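PDB 4FLN: protease Do-like 2, chloroplastic from Arabidopsis thaliana, which is a serine protease of the peptidase S1C family that makes the primary cut in the photodamaged D1 protein of plant photosystem II. Local coordinates for residues Leu259-Asn264 / Gly309-Val314; Lys463-Glu468 / Leu477-Ser482. All blocks are in the same frame, centred on the assembly; numbering follows the deposited sequence.

Contact 1: residues Leu259-Asn264 / Gly309-Val314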
loop_
_atom_site.group_PDB
_atom_site.type_symbol
_atom_site.label_atom_id
_atom_site.label_comp_id
_atom_site.label_asym_id
_atom_site.label_seq_id
_atom_site.Cartn_x
_atom_site.Cartn_y
_atom_site.Cartn_z
ATOM N N LEU B 259 30.331 -19.088 18.620
ATOM C CA LEU B 259 30.592 -18.632 19.999
ATOM C C LEU B 259 29.380 -18.143 20.806
ATOM O O LEU B 259 28.444 -17.546 20.277
ATOM C CB LEU B 259 31.647 -17.523 19.992
ATOM C CG LEU B 259 32.961 -17.909 19.329
ATOM C CD1 LEU B 259 33.810 -16.682 19.123
ATOM C CD2 LEU B 259 33.686 -18.961 20.177
ATOM N N GLN B 260 29.416 -18.399 22.101
ATOM C CA GLN B 260 28.406 -17.863 23.000
ATOM C C GLN B 260 29.078 -16.920 24.009
ATOM O O GLN B 260 30.124 -17.252 24.572
ATOM C CB GLN B 260 27.667 -19.000 23.714
ATOM C CG GLN B 260 26.534 -18.546 24.593
ATOM C CD GLN B 260 25.756 -19.694 25.233
ATOM O OE1 GLN B 260 25.416 -20.688 24.577
ATOM N NE2 GLN B 260 25.459 -19.550 26.525
ATOM N N LYS B 261 28.491 -15.741 24.213
ATOM C CA LYS B 261 28.967 -14.808 25.237
ATOM C C LYS B 261 28.741 -15.386 26.642
ATOM O O LYS B 261 27.734 -16.056 26.876
ATOM C CB LYS B 261 28.264 -13.450 25.089
ATOM C CG LYS B 261 28.752 -12.610 23.903
ATOM C CD LYS B 261 27.817 -11.451 23.594
ATOM C CE LYS B 261 28.010 -10.916 22.158
ATOM N NZ LYS B 261 29.125 -9.920 21.978
ATOM N N LEU B 262 29.673 -15.165 27.572
ATOM C CA LEU B 262 29.387 -15.565 28.945
ATOM C C LEU B 262 29.269 -14.329 29.811
ATOM O O LEU B 262 30.250 -13.866 30.388
ATOM C CB LEU B 262 30.544 -16.409 29.479
ATOM C CG LEU B 262 31.158 -17.407 28.493
ATOM C CD1 LEU B 262 32.500 -17.903 28.986
ATOM C CD2 LEU B 262 30.205 -18.565 28.257
ATOM N N GLU B 263 28.039 -13.842 29.940
ATOM C CA GLU B 263 27.681 -12.782 30.866
ATOM C C GLU B 263 27.259 -13.361 32.217
ATOM O O GLU B 263 27.623 -12.854 33.274
ATOM C CB GLU B 263 26.592 -11.896 30.258
ATOM C CG GLU B 263 26.161 -10.713 31.111
ATOM C CD GLU B 263 25.091 -9.874 30.428
ATOM O OE1 GLU B 263 24.432 -9.059 31.115
ATOM O OE2 GLU B 263 24.916 -10.035 29.196
ATOM N N ASN B 264 26.488 -14.441 32.167
ATOM C CA ASN B 264 25.892 -15.006 33.369
ATOM C C ASN B 264 26.879 -15.637 34.337
ATOM O O ASN B 264 27.711 -16.442 33.942
ATOM C CB ASN B 264 24.817 -16.022 33.014
ATOM C CG ASN B 264 24.170 -16.602 34.235
ATOM O OD1 ASN B 264 24.662 -17.574 34.807
ATOM N ND2 ASN B 264 23.072 -15.993 34.666
ATOM N N GLY B 309 37.426 -11.029 26.298
ATOM C CA GLY B 309 36.475 -10.797 27.386
ATOM C C GLY B 309 35.172 -11.598 27.407
ATOM O O GLY B 309 34.942 -12.462 26.566
ATOM N N CYS B 310 34.320 -11.301 28.385
ATOM C CA CYS B 310 32.956 -11.841 28.467
ATOM C C CYS B 310 32.224 -11.775 27.113
ATOM O O CYS B 310 31.775 -12.792 26.570
ATOM C CB CYS B 310 32.139 -11.092 29.542
ATOM S SG CYS B 310 32.540 -11.559 31.235
ATOM N N GLU B 311 32.058 -10.563 26.597
ATOM C CA GLU B 311 31.579 -10.390 25.239
ATOM C C GLU B 311 32.762 -10.728 24.342
ATOM O O GLU B 311 33.778 -11.232 24.807
ATOM C CB GLU B 311 31.104 -8.956 25.017
ATOM C CG GLU B 311 30.466 -8.307 26.257
ATOM C CD GLU B 311 29.160 -8.971 26.691
ATOM O OE1 GLU B 311 28.564 -9.710 25.878
ATOM O OE2 GLU B 311 28.725 -8.752 27.847
ATOM N N GLY B 312 32.655 -10.476 23.055
ATOM C CA GLY B 312 33.709 -10.933 22.177
ATOM C C GLY B 312 34.972 -10.094 22.124
ATOM O O GLY B 312 35.911 -10.452 21.425
ATOM N N THR B 313 35.022 -8.988 22.852
ATOM C CA THR B 313 36.018 -7.967 22.520
ATOM C C THR B 313 37.446 -8.276 22.967
ATOM O O THR B 313 37.719 -9.317 23.554
ATOM C CB THR B 313 35.583 -6.564 22.981
ATOM O OG1 THR B 313 36.133 -6.275 24.275
ATOM C CG2 THR B 313 34.062 -6.487 23.028
ATOM N N VAL B 314 38.338 -7.324 22.724
ATOM C CA VAL B 314 39.773 -7.565 22.763
ATOM C C VAL B 314 40.510 -6.233 22.575
ATOM O O VAL B 314 40.051 -5.370 21.836
ATOM C CB VAL B 314 40.171 -8.534 21.626
ATOM C CG1 VAL B 314 40.974 -7.812 20.563
ATOM C CG2 VAL B 314 40.937 -9.742 22.166
#

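Contact 2: residues Lys463-Glu468 / Leu477-Ser482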
loop_
_atom_site.group_PDB
_atom_site.type_symbol
_atom_site.label_atom_id
_atom_site.label_comp_id
_atom_site.label_asym_id
_atom_site.label_seq_id
_atom_site.Cartn_x
_atom_site.Cartn_y
_atom_site.Cartn_z
ATOM N N LYS B 463 19.408 -50.208 -15.805
ATOM C CA LYS B 463 18.115 -50.222 -16.467
ATOM C C LYS B 463 17.430 -48.890 -16.229
ATOM O O LYS B 463 16.985 -48.228 -17.165
ATOM C CB LYS B 463 17.265 -51.373 -15.923
ATOM C CG LYS B 463 15.820 -51.401 -16.410
ATOM C CD LYS B 463 15.719 -51.440 -17.925
ATOM C CE LYS B 463 14.285 -51.690 -18.370
ATOM N NZ LYS B 463 14.137 -51.629 -19.851
ATOM N N TYR B 464 17.379 -48.491 -14.964
ATOM C CA TYR B 464 16.694 -47.269 -14.586
ATOM C C TYR B 464 17.626 -46.203 -14.012
ATOM O O TYR B 464 18.689 -46.497 -13.457
ATOM C CB TYR B 464 15.594 -47.580 -13.574
ATOM C CG TYR B 464 14.575 -48.591 -14.051
ATOM C CD1 TYR B 464 14.543 -49.877 -13.523
ATOM C CD2 TYR B 464 13.641 -48.256 -15.020
ATOM C CE1 TYR B 464 13.615 -50.799 -13.950
ATOM C CE2 TYR B 464 12.709 -49.170 -15.455
ATOM C CZ TYR B 464 12.697 -50.443 -14.919
ATOM O OH TYR B 464 11.763 -51.356 -15.358
ATOM N N LEU B 465 17.215 -44.952 -14.162
ATOM C CA LEU B 465 17.829 -43.860 -13.435
ATOM C C LEU B 465 16.955 -43.593 -12.216
ATOM O O LEU B 465 15.825 -43.118 -12.347
ATOM C CB LEU B 465 17.905 -42.617 -14.326
ATOM C CG LEU B 465 18.775 -42.736 -15.588
ATOM C CD1 LEU B 465 18.675 -41.483 -16.442
ATOM C CD2 LEU B 465 20.227 -43.015 -15.231
ATOM N N VAL B 466 17.465 -43.907 -11.030
ATOM C CA VAL B 466 16.678 -43.726 -9.810
ATOM C C VAL B 466 17.136 -42.520 -8.979
ATOM O O VAL B 466 18.247 -42.495 -8.464
ATOM C CB VAL B 466 16.687 -44.998 -8.925
ATOM C CG1 VAL B 466 15.810 -44.799 -7.715
ATOM C CG2 VAL B 466 16.215 -46.197 -9.715
ATOM N N PHE B 467 16.265 -41.525 -8.854
ATOM C CA PHE B 467 16.566 -40.327 -8.086
ATOM C C PHE B 467 15.750 -40.295 -6.806
ATOM O O PHE B 467 14.530 -40.201 -6.861
ATOM C CB PHE B 467 16.235 -39.085 -8.907
ATOM C CG PHE B 467 17.067 -38.935 -10.155
ATOM C CD1 PHE B 467 16.572 -39.339 -11.389
ATOM C CD2 PHE B 467 18.340 -38.375 -10.096
ATOM C CE1 PHE B 467 17.328 -39.196 -12.538
ATOM C CE2 PHE B 467 19.098 -38.236 -11.240
ATOM C CZ PHE B 467 18.591 -38.651 -12.466
ATOM N N GLU B 468 16.410 -40.373 -5.655
ATOM C CA GLU B 468 15.719 -40.185 -4.383
ATOM C C GLU B 468 15.857 -38.751 -3.895
ATOM O O GLU B 468 16.964 -38.257 -3.720
ATOM C CB GLU B 468 16.242 -41.147 -3.320
ATOM C CG GLU B 468 15.845 -42.591 -3.555
ATOM C CD GLU B 468 16.605 -43.558 -2.660
ATOM O OE1 GLU B 468 16.953 -44.668 -3.140
ATOM O OE2 GLU B 468 16.856 -43.203 -1.483
ATOM N N LEU B 477 13.368 -43.318 -13.930
ATOM C CA LEU B 477 13.347 -43.112 -15.368
ATOM C C LEU B 477 14.103 -44.220 -16.062
ATOM O O LEU B 477 15.013 -44.807 -15.481
ATOM C CB LEU B 477 13.962 -41.766 -15.721
ATOM C CG LEU B 477 13.104 -40.610 -15.223
ATOM C CD1 LEU B 477 13.864 -39.791 -14.200
ATOM C CD2 LEU B 477 12.665 -39.764 -16.393
ATOM N N GLU B 478 13.719 -44.506 -17.302
ATOM C CA GLU B 478 14.392 -45.537 -18.089
ATOM C C GLU B 478 15.568 -44.965 -18.895
ATOM O O GLU B 478 15.394 -44.039 -19.694
ATOM C CB GLU B 478 13.394 -46.226 -19.015
ATOM C CG GLU B 478 13.689 -47.688 -19.229
ATOM C CD GLU B 478 13.048 -48.236 -20.487
ATOM O OE1 GLU B 478 13.736 -48.985 -21.218
ATOM O OE2 GLU B 478 11.863 -47.920 -20.743
ATOM N N ARG B 479 16.761 -45.523 -18.690
ATOM C CA ARG B 479 17.977 -44.991 -19.315
ATOM C C ARG B 479 17.875 -44.783 -20.823
ATOM O O ARG B 479 18.110 -43.679 -21.316
ATOM C CB ARG B 479 19.192 -45.871 -19.007
ATOM C CG ARG B 479 20.024 -45.377 -17.838
ATOM C CD ARG B 479 21.387 -46.045 -17.771
ATOM N NE ARG B 479 22.109 -45.906 -19.026
ATOM C CZ ARG B 479 22.340 -46.909 -19.861
ATOM N NH1 ARG B 479 21.920 -48.129 -19.569
ATOM N NH2 ARG B 479 23.006 -46.696 -20.984
ATOM N N GLU B 480 17.526 -45.840 -21.552
ATOM C CA GLU B 480 17.600 -45.799 -23.009
ATOM C C GLU B 480 16.631 -44.778 -23.601
ATOM O O GLU B 480 16.979 -44.049 -24.534
ATOM C CB GLU B 480 17.379 -47.194 -23.609
ATOM N N ALA B 481 15.424 -44.722 -23.051
ATOM C CA ALA B 481 14.421 -43.769 -23.516
ATOM C C ALA B 481 14.821 -42.331 -23.195
ATOM O O ALA B 481 14.529 -41.415 -23.964
ATOM C CB ALA B 481 13.055 -44.093 -22.914
ATOM N N SER B 482 15.479 -42.131 -22.055
ATOM C CA SER B 482 15.951 -40.805 -21.673
ATOM C C SER B 482 16.919 -40.258 -22.707
ATOM O O SER B 482 16.870 -39.082 -23.062
ATOM C CB SER B 482 16.633 -40.840 -20.305
ATOM O OG SER B 482 15.681 -40.937 -19.265
HETATM O O HOH W 1 17.263 -48.041 -20.518
#

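Contact 1: residues Leu259-Asn264 / Gly309-Val314
One backbone hydrogen bond crosses between 259-264 and 309-314, and it is weak: Leu262 N reaches Cys310 O over 3.3 Å with an N-H...O angle of 149°. The nearest CA pairs are Lys261 with Glu311 and Leu262 with Cys310. Beside the bond, Cys310 SG, turned anti to its own carbonyl carbon (chi1 -76°), sits 3.4 Å from Leu262 O. Both segments belong to the first PDZ domain, whose strand 257-261 pairs with strand 279-284 and through Leu259 hydrogen-bonds the backbone of a bound peptide, the strand addition by which PDZ domains take their ligands. Charged side chains make the remaining contact. Lys261 crosses Glu311 at about a right angle, and its aliphatic part does the touching, with CD 3.0 Å from Glu311 OE1. A bend at chi4 (-84°) carries the ammonium on toward the backbone of Gly312, and the salt bridge from Lys261 NZ to Glu311 OE1 is a long one, 3.9 Å. Like charges lie near each other without touching: Glu263 OE2 is 4.2 Å from Glu311 OE2, a repulsion that is probably eased by Lys109 of a third subunit, which forms a salt bridge with Glu311 OE2.

Contact 2: residues Lys463-Glu468 / Leu477-Ser482
The C-terminal arm of a beta hairpin, 464-469 with 474-478, runs straight into helix 479-493. Leu465 and Leu477 form an antiparallel hydrogen-bonded pair: Leu465 N to Leu477 O is 2.6 Å, Leu477 N to Leu465 O 2.9 Å. Tyr464 and Glu478 make the adjoining non-hydrogen-bonded pair. One bond continues past the strand: Arg479 N, in the helix's first turn, meets Lys463 O at 3.1 Å, nearly straight (169°). The hairpin belongs to the second PDZ domain. Leu465 and Leu477 point to the same face; Leu465 CD2 lies 3.5 Å from the methylene CG of Arg479, whose NH1 bonds Asp462 O, and Leu477 CD1 meets the Phe467 ring at its edge. Next to the Tyr464-Glu478 pair, Lys463 of the preceding loop sets CG, anti to its backbone N (chi1 173°), over one face of the Tyr464 ring toward the rim; a bend at chi2 then brings NZ to 3.0 Å from Glu478 OE1, above the carboxylate plane. An alanine in place of Glu478 would remove this salt bridge and probably leave the lysine end less fixed. Tyr464 OH hydrogen-bonds Glu269 of a second subunit. At the N-cap, Glu478 O accepts Ser482 N and Ser482 OG, the hydroxyl from above the carbonyl plane.

Overall arrangement
Contacts 1 and 2 lie in separate PDZ domains, their centres 54 Å apart and their nearest atoms about 32 Å apart, so neither touches the other, and they share no strand or helix. Both are partly buried and both border a second subunit; contact 1 also meets a third and the bound peptide. Contact 1 joins the region around strand 257-261 to a loop 45 residues away in sequence; it buries 261 Å² and has one weak backbone bond, the Cys310-Leu262 neighbourhood and charged side chains. Contact 2 is local, within a hairpin and the helix that follows it, and buries 425 Å² with regular strand pairing and a buried side formed by Leu465, Leu477 and Phe467. Its salt bridge is short, whereas that of contact 1 is long.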